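Local coordinates for cytochrome C-type biogenesis protein ccmF (Thermus thermophilus, PDB 6ZMQ) that acts as a membrane-bound heme lyase in cytochrome c maturation, probably handling the heme that is attached to apocytochrome c, at residues 75-80 against 102-106; 422-426 against 478-482; 442-446 against 470-475. All blocks are in the same frame, centred on the assembly; numbering follows the deposited sequence.

Overall arrangement
The three contacts fall into two groups on opposite sides of the chain's centre. Contact 1 (75-80 with 102-106) joins the end of one helix to a short helix after it and lies far from the heme site, its centre about 51 Å from that of contact 2. Contacts 2 and 3 are neighbours, with centres about 11 Å apart; both draw on helix 460-484, and they touch where L442 meets L425 and L478. Contact 2 is the nearer to heme, the P424 side chain being about 4 Å from it and about 5 Å from that of the axial ligand H510. In contact 3, the side chain of Y471 is about 9 Å from the same heme.

Contact 1 of 3, residues 75-80 against 102-106; sequences LEWALL and TLVTP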
loop_
_atom_site.group_PDB
_atom_site.type_symbol
_atom_site.label_atom_id
_atom_site.label_comp_id
_atom_site.label_asym_id
_atom_site.label_seq_id
_atom_site.Cartn_x
_atom_site.Cartn_y
_atom_site.Cartn_z
ATOM N N LEU A 75 10.933 -22.955 -6.005
ATOM C CA LEU A 75 11.400 -21.834 -6.824
ATOM C C LEU A 75 12.678 -21.209 -6.262
ATOM O O LEU A 75 13.581 -20.839 -7.026
ATOM C CB LEU A 75 10.299 -20.785 -6.966
ATOM C CG LEU A 75 10.345 -19.889 -8.215
ATOM C CD1 LEU A 75 10.733 -20.679 -9.484
ATOM C CD2 LEU A 75 9.005 -19.206 -8.403
ATOM N N GLU A 76 12.781 -21.105 -4.930
ATOM C CA GLU A 76 14.003 -20.592 -4.298
ATOM C C GLU A 76 15.177 -21.553 -4.471
ATOM O O GLU A 76 16.322 -21.119 -4.651
ATOM C CB GLU A 76 13.784 -20.325 -2.808
ATOM C CG GLU A 76 12.876 -19.156 -2.500
ATOM C CD GLU A 76 13.570 -18.080 -1.686
ATOM O OE1 GLU A 76 13.357 -16.886 -1.988
ATOM O OE2 GLU A 76 14.334 -18.421 -0.763
ATOM N N TRP A 77 14.908 -22.855 -4.318
ATOM C CA TRP A 77 15.825 -23.943 -4.643
ATOM C C TRP A 77 16.385 -23.809 -6.053
ATOM O O TRP A 77 17.601 -23.858 -6.249
ATOM C CB TRP A 77 15.053 -25.261 -4.458
ATOM C CG TRP A 77 15.765 -26.607 -4.537
ATOM C CD1 TRP A 77 16.811 -26.970 -5.347
ATOM C CD2 TRP A 77 15.424 -27.779 -3.787
ATOM N NE1 TRP A 77 17.140 -28.288 -5.140
ATOM C CE2 TRP A 77 16.307 -28.806 -4.183
ATOM C CE3 TRP A 77 14.463 -28.053 -2.809
ATOM C CZ2 TRP A 77 16.256 -30.086 -3.635
ATOM C CZ3 TRP A 77 14.412 -29.322 -2.266
ATOM C CH2 TRP A 77 15.303 -30.324 -2.681
ATOM N N ALA A 78 15.503 -23.635 -7.043
ATOM C CA ALA A 78 15.924 -23.528 -8.440
ATOM C C ALA A 78 16.712 -22.249 -8.693
ATOM O O ALA A 78 17.671 -22.238 -9.473
ATOM C CB ALA A 78 14.703 -23.588 -9.357
ATOM N N LEU A 79 16.316 -21.157 -8.038
ATOM C CA LEU A 79 17.039 -19.898 -8.181
ATOM C C LEU A 79 18.398 -19.930 -7.491
ATOM O O LEU A 79 19.302 -19.179 -7.875
ATOM C CB LEU A 79 16.170 -18.765 -7.651
ATOM C CG LEU A 79 15.368 -18.259 -8.837
ATOM C CD1 LEU A 79 14.129 -17.558 -8.426
ATOM C CD2 LEU A 79 16.259 -17.306 -9.552
ATOM N N LEU A 80 18.568 -20.787 -6.487
ATOM C CA LEU A 80 19.857 -20.900 -5.820
ATOM C C LEU A 80 20.798 -21.876 -6.517
ATOM O O LEU A 80 22.003 -21.607 -6.596
ATOM C CB LEU A 80 19.652 -21.323 -4.362
ATOM C CG LEU A 80 19.785 -20.255 -3.276
ATOM C CD1 LEU A 80 18.784 -19.137 -3.477
ATOM C CD2 LEU A 80 19.573 -20.909 -1.924
ATOM N N THR A 102 18.723 -12.925 -5.577
ATOM C CA THR A 102 18.278 -14.289 -5.855
ATOM C C THR A 102 17.180 -14.749 -4.905
ATOM O O THR A 102 16.435 -15.673 -5.248
ATOM C CB THR A 102 19.439 -15.284 -5.784
ATOM O OG1 THR A 102 20.211 -15.048 -4.601
ATOM C CG2 THR A 102 20.324 -15.181 -7.006
ATOM N N LEU A 103 17.065 -14.142 -3.722
ATOM C CA LEU A 103 15.979 -14.496 -2.820
ATOM C C LEU A 103 14.732 -13.649 -3.041
ATOM O O LEU A 103 13.665 -14.005 -2.528
ATOM C CB LEU A 103 16.415 -14.403 -1.347
ATOM C CG LEU A 103 17.601 -15.273 -0.886
ATOM C CD1 LEU A 103 18.557 -14.505 0.033
ATOM C CD2 LEU A 103 17.148 -16.595 -0.254
ATOM N N VAL A 104 14.833 -12.543 -3.779
ATOM C CA VAL A 104 13.680 -11.717 -4.114
ATOM C C VAL A 104 13.329 -11.798 -5.596
ATOM O O VAL A 104 12.384 -11.139 -6.046
ATOM C CB VAL A 104 13.886 -10.261 -3.669
ATOM C CG1 VAL A 104 14.309 -10.204 -2.202
ATOM C CG2 VAL A 104 14.889 -9.544 -4.564
ATOM N N THR A 105 14.046 -12.615 -6.359
ATOM C CA THR A 105 13.598 -13.117 -7.662
ATOM C C THR A 105 12.374 -14.059 -7.614
ATOM O O THR A 105 11.566 -13.983 -8.554
ATOM C CB THR A 105 14.785 -13.787 -8.373
ATOM O OG1 THR A 105 15.881 -12.874 -8.386
ATOM C CG2 THR A 105 14.497 -14.060 -9.841
ATOM N N PRO A 106 12.116 -14.906 -6.590
ATOM C CA PRO A 106 10.850 -15.678 -6.596
ATOM C C PRO A 106 9.544 -14.884 -6.497
ATOM O O PRO A 106 8.495 -15.518 -6.391
ATOM C CB PRO A 106 10.989 -16.593 -5.369
ATOM C CG PRO A 106 12.368 -16.826 -5.282
ATOM C CD PRO A 106 12.993 -15.511 -5.554
#
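L79 rests its two methyl groups on consecutive residues of 102-106. CD1 of L79 sits between the proline ring and T105, 3.7 Å from CG of P106, while CD2 of L79 meets T105, 3.7 Å from its CG2. Nearer the backbone, CB of L79 faces the carbonyl oxygen of T102 at 3.9 Å. A branched apolar residue suits this place, one helical turn on from L75, whose CG approaches CB of P106 at 4.4 Å. Together they pack the C-terminal end of helix 61-81, a predicted membrane span, against helix 99-104 and the residues that follow it. P106 lies between helices 99-104 and 110-129; proline, with no backbone N-H to donate, is tolerated there, and its ring supplies a compact apolar surface. E76 crosses that ring at about a right angle, with its CG 3.7 Å from CG of P106. Its CG stands anti to the carbonyl carbon (chi1 -70°), and a bend at chi2 (-120°) turns the carboxylate toward L103. The acid makes no hydrogen bond to 102-106; a glutamate is accommodated because the residue is only partly buried and its aliphatic CG does the packing on P106. H93 adds a further side chain against both L79 and T102, and the hydroxyl of T102 is hydrogen-bonded back to the carbonyls of P98 and L99.

Contact 2 of 3, residues 422-426 against 478-482; sequences VGPLL and LLARE
L425 spreads its two methyls over neighbouring residues of helix 460-484: CD1 is 3.8 Å from CD1 of L478, and CD2 is 3.7 Å from CG of L479. It sits in a type I beta turn, G423 to L426, closed by the bond from L426 N to G423 O and following helix 402-422, so the contact docks a turn against the flank of a helix. The forked end of leucine suits L425, since it touches both residues at once. L425 and L478 meet at about a right angle, while L479, itself forked, reaches past L425 to the proline before it. There CD1 of L479 packs on the ring of P424, 3.7 Å from CG. Proline suits the second position of the turn, where its fixed phi (-66°) is what a type I turn needs. At the more open margin, the carboxylate carbon CD of E482 lies 4.0 Å from CD2 of L425, the chain being extended beyond CG. Further out, L442 on helix 439-454 packs against both L425 and L478. P424 also touches the heme, so the turn forms part of the wall near the axial ligand H510. The carbonyl oxygen O of P424 accepts a hydrogen bond from NH2 of R362, and lies 3.4 Å from CD2 of L479.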
loop_
_atom_site.group_PDB
_atom_site.type_symbol
_atom_site.label_atom_id
_atom_site.label_comp_id
_atom_site.label_asym_id
_atom_site.label_seq_id
_atom_site.Cartn_x
_atom_site.Cartn_y
_atom_site.Cartn_z
ATOM N N VAL A 422 -12.143 17.584 14.084
ATOM C CA VAL A 422 -13.381 17.933 14.794
ATOM C C VAL A 422 -14.097 16.694 15.366
ATOM O O VAL A 422 -14.850 16.806 16.344
ATOM C CB VAL A 422 -14.301 18.791 13.887
ATOM C CG1 VAL A 422 -15.018 17.965 12.835
ATOM C CG2 VAL A 422 -15.295 19.627 14.721
ATOM N N GLY A 423 -13.854 15.498 14.815
ATOM C CA GLY A 423 -14.646 14.318 15.104
ATOM C C GLY A 423 -14.520 13.701 16.485
ATOM O O GLY A 423 -15.517 13.542 17.195
ATOM N N PRO A 424 -13.296 13.311 16.891
ATOM C CA PRO A 424 -13.101 12.752 18.243
ATOM C C PRO A 424 -13.340 13.704 19.419
ATOM O O PRO A 424 -13.378 13.252 20.568
ATOM C CB PRO A 424 -11.632 12.297 18.206
ATOM C CG PRO A 424 -11.075 12.891 16.898
ATOM C CD PRO A 424 -12.239 12.817 16.003
ATOM N N LEU A 425 -13.524 15.001 19.165
ATOM C CA LEU A 425 -13.890 15.965 20.195
ATOM C C LEU A 425 -15.395 16.117 20.337
ATOM O O LEU A 425 -15.854 16.996 21.075
ATOM C CB LEU A 425 -13.270 17.329 19.893
ATOM C CG LEU A 425 -11.824 17.584 20.308
ATOM C CD1 LEU A 425 -11.511 19.065 20.182
ATOM C CD2 LEU A 425 -11.619 17.144 21.751
ATOM N N LEU A 426 -16.167 15.271 19.659
ATOM C CA LEU A 426 -17.606 15.183 19.749
ATOM C C LEU A 426 -18.007 13.968 20.578
ATOM O O LEU A 426 -17.345 12.924 20.525
ATOM C CB LEU A 426 -18.240 15.071 18.355
ATOM C CG LEU A 426 -18.115 16.271 17.412
ATOM C CD1 LEU A 426 -18.681 15.943 16.044
ATOM C CD2 LEU A 426 -18.831 17.476 17.993
ATOM N N LEU A 478 -6.143 19.164 22.401
ATOM C CA LEU A 478 -7.409 19.217 23.140
ATOM C C LEU A 478 -7.891 17.822 23.516
ATOM O O LEU A 478 -8.403 17.608 24.625
ATOM C CB LEU A 478 -8.481 19.939 22.324
ATOM C CG LEU A 478 -8.353 21.457 22.217
ATOM C CD1 LEU A 478 -9.568 22.057 21.519
ATOM C CD2 LEU A 478 -8.107 22.090 23.570
ATOM N N LEU A 479 -7.665 16.854 22.621
ATOM C CA LEU A 479 -7.963 15.456 22.901
ATOM C C LEU A 479 -7.084 14.910 24.020
ATOM O O LEU A 479 -7.589 14.252 24.938
ATOM C CB LEU A 479 -7.775 14.658 21.615
ATOM C CG LEU A 479 -9.036 14.619 20.763
ATOM C CD1 LEU A 479 -8.674 14.169 19.390
ATOM C CD2 LEU A 479 -10.064 13.677 21.382
ATOM N N ALA A 480 -5.782 15.224 23.989
ATOM C CA ALA A 480 -4.870 14.750 25.030
ATOM C C ALA A 480 -5.158 15.400 26.380
ATOM O O ALA A 480 -5.078 14.733 27.417
ATOM C CB ALA A 480 -3.420 14.997 24.616
ATOM N N ARG A 481 -5.492 16.697 26.385
ATOM C CA ARG A 481 -5.798 17.406 27.628
ATOM C C ARG A 481 -7.088 16.890 28.251
ATOM O O ARG A 481 -7.150 16.637 29.461
ATOM C CB ARG A 481 -5.881 18.921 27.400
ATOM C CG ARG A 481 -5.970 19.675 28.736
ATOM C CD ARG A 481 -7.023 20.784 28.846
ATOM N NE ARG A 481 -6.972 21.788 27.791
ATOM C CZ ARG A 481 -7.934 22.679 27.583
ATOM N NH1 ARG A 481 -9.010 22.679 28.357
ATOM N NH2 ARG A 481 -7.816 23.577 26.618
ATOM N N GLU A 482 -8.139 16.720 27.435
ATOM C CA GLU A 482 -9.378 16.168 27.965
ATOM C C GLU A 482 -9.291 14.664 28.228
ATOM O O GLU A 482 -10.191 14.110 28.869
ATOM C CB GLU A 482 -10.555 16.503 27.044
ATOM C CG GLU A 482 -10.738 15.605 25.840
ATOM C CD GLU A 482 -12.182 15.559 25.389
ATOM O OE1 GLU A 482 -12.883 16.582 25.553
ATOM O OE2 GLU A 482 -12.614 14.507 24.871
#

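Contact 3 of 3, residues 442-446 against 470-475; sequences LLLAL and LYNAAA
L442 reaches across to Y471 with its CB at the edge of the ring, in the ring plane and 3.6 Å from CD1. Farther out its CD2 lies over the backbone of the opposite helix, 3.4 Å from the carbonyl oxygen of Y471, and also meets CB of A474 at 3.8 Å and CB of A475. CG stands anti to the carbonyl carbon (chi1 -75°), which directs this branch onto the alanines. A long, branched residue is wanted here because the alanines opposite are short; an alanine here would keep the CB contact at the ring edge but would probably open a gap over A474 and A475 where CD2 now lies. One turn along, A445 points at the other helix, its CB 3.8 Å from CB of A474. Small residues facing each other in this way let the backbones come close: the axes of the two segments approach to 7.9 Å at an angle of 149°, as in an antiparallel helical hairpin, here made of helices 439-454 and 460-484. L446 then runs beside Y471, both side chains pointing the same way, with its CG 3.9 Å from CB of the tyrosine, leucine giving that flank an apolar neighbour. With chi1 at 153°, CG of Y471 swings roughly opposite the backbone N, and the ring continues toward helix 402-422. Tyrosine suits this place by pairing an apolar ring with a hydroxyl that is hydrogen-bonded to the carbonyl of L418; its side chain also touches V422. L446 rests on L418 too, so helix 402-422 packs alongside the hairpin, while F464 of helix 460-484 adds to the packing round L446.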
loop_
_atom_site.group_PDB
_atom_site.type_symbol
_atom_site.label_atom_id
_atom_site.label_comp_id
_atom_site.label_asym_id
_atom_site.label_seq_id
_atom_site.Cartn_x
_atom_site.Cartn_y
_atom_site.Cartn_z
ATOM N N LEU A 442 -10.310 25.827 18.176
ATOM C CA LEU A 442 -9.877 25.156 16.956
ATOM C C LEU A 442 -9.934 26.086 15.758
ATOM O O LEU A 442 -8.920 26.265 15.064
ATOM C CB LEU A 442 -10.763 23.939 16.707
ATOM C CG LEU A 442 -10.485 22.761 17.621
ATOM C CD1 LEU A 442 -11.536 21.678 17.457
ATOM C CD2 LEU A 442 -9.105 22.265 17.305
ATOM N N LEU A 443 -11.076 26.780 15.595
ATOM C CA LEU A 443 -11.237 27.761 14.527
ATOM C C LEU A 443 -10.253 28.898 14.714
ATOM O O LEU A 443 -9.658 29.359 13.733
ATOM C CB LEU A 443 -12.677 28.293 14.487
ATOM C CG LEU A 443 -13.414 28.729 13.209
ATOM C CD1 LEU A 443 -14.904 28.887 13.512
ATOM C CD2 LEU A 443 -12.855 30.019 12.604
ATOM N N LEU A 444 -9.993 29.260 15.987
ATOM C CA LEU A 444 -9.019 30.293 16.325
ATOM C C LEU A 444 -7.641 29.903 15.837
ATOM O O LEU A 444 -7.001 30.677 15.105
ATOM C CB LEU A 444 -9.005 30.543 17.833
ATOM C CG LEU A 444 -7.967 31.555 18.321
ATOM C CD1 LEU A 444 -8.634 32.680 19.094
ATOM C CD2 LEU A 444 -6.905 30.878 19.192
ATOM N N ALA A 445 -7.249 28.645 16.121
ATOM C CA ALA A 445 -5.985 28.110 15.632
ATOM C C ALA A 445 -5.975 28.076 14.116
ATOM O O ALA A 445 -5.013 28.562 13.493
ATOM C CB ALA A 445 -5.750 26.714 16.201
ATOM N N LEU A 446 -7.121 27.666 13.535
ATOM C CA LEU A 446 -7.321 27.632 12.092
ATOM C C LEU A 446 -7.152 29.026 11.518
ATOM O O LEU A 446 -6.272 29.237 10.664
ATOM C CB LEU A 446 -8.724 27.089 11.779
ATOM C CG LEU A 446 -9.071 26.207 10.565
ATOM C CD1 LEU A 446 -10.565 25.813 10.593
ATOM C CD2 LEU A 446 -8.706 26.809 9.225
ATOM N N LEU A 470 -2.311 23.671 11.930
ATOM C CA LEU A 470 -2.322 24.283 13.261
ATOM C C LEU A 470 -3.608 23.954 14.008
ATOM O O LEU A 470 -3.579 23.652 15.208
ATOM C CB LEU A 470 -2.124 25.796 13.149
ATOM C CG LEU A 470 -0.654 26.213 13.210
ATOM C CD1 LEU A 470 -0.391 27.512 12.483
ATOM C CD2 LEU A 470 -0.207 26.318 14.668
ATOM N N TYR A 471 -4.735 23.970 13.291
ATOM C CA TYR A 471 -6.013 23.481 13.800
ATOM C C TYR A 471 -5.931 22.011 14.213
ATOM O O TYR A 471 -6.506 21.606 15.234
ATOM C CB TYR A 471 -7.063 23.687 12.702
ATOM C CG TYR A 471 -8.226 22.730 12.732
ATOM C CD1 TYR A 471 -9.238 22.887 13.666
ATOM C CD2 TYR A 471 -8.307 21.660 11.841
ATOM C CE1 TYR A 471 -10.301 22.017 13.714
ATOM C CE2 TYR A 471 -9.355 20.775 11.898
ATOM C CZ TYR A 471 -10.357 20.965 12.829
ATOM O OH TYR A 471 -11.421 20.100 12.876
ATOM N N ASN A 472 -5.202 21.199 13.436
ATOM C CA ASN A 472 -5.105 19.768 13.710
ATOM C C ASN A 472 -4.257 19.488 14.946
ATOM O O ASN A 472 -4.629 18.648 15.773
ATOM C CB ASN A 472 -4.533 19.037 12.497
ATOM C CG ASN A 472 -5.609 18.467 11.583
ATOM O OD1 ASN A 472 -6.622 17.961 12.049
ATOM N ND2 ASN A 472 -5.374 18.523 10.276
ATOM N N ALA A 473 -3.114 20.171 15.080
ATOM C CA ALA A 473 -2.294 20.034 16.285
ATOM C C ALA A 473 -3.015 20.565 17.519
ATOM O O ALA A 473 -2.843 20.023 18.627
ATOM C CB ALA A 473 -0.958 20.755 16.103
ATOM N N ALA A 474 -3.852 21.598 17.333
ATOM C CA ALA A 474 -4.732 22.075 18.397
ATOM C C ALA A 474 -5.721 20.996 18.835
ATOM O O ALA A 474 -5.958 20.814 20.034
ATOM C CB ALA A 474 -5.474 23.327 17.934
ATOM N N ALA A 475 -6.304 20.268 17.872
ATOM C CA ALA A 475 -7.236 19.189 18.206
ATOM C C ALA A 475 -6.553 18.007 18.882
ATOM O O ALA A 475 -7.162 17.365 19.752
ATOM C CB ALA A 475 -7.957 18.710 16.951
#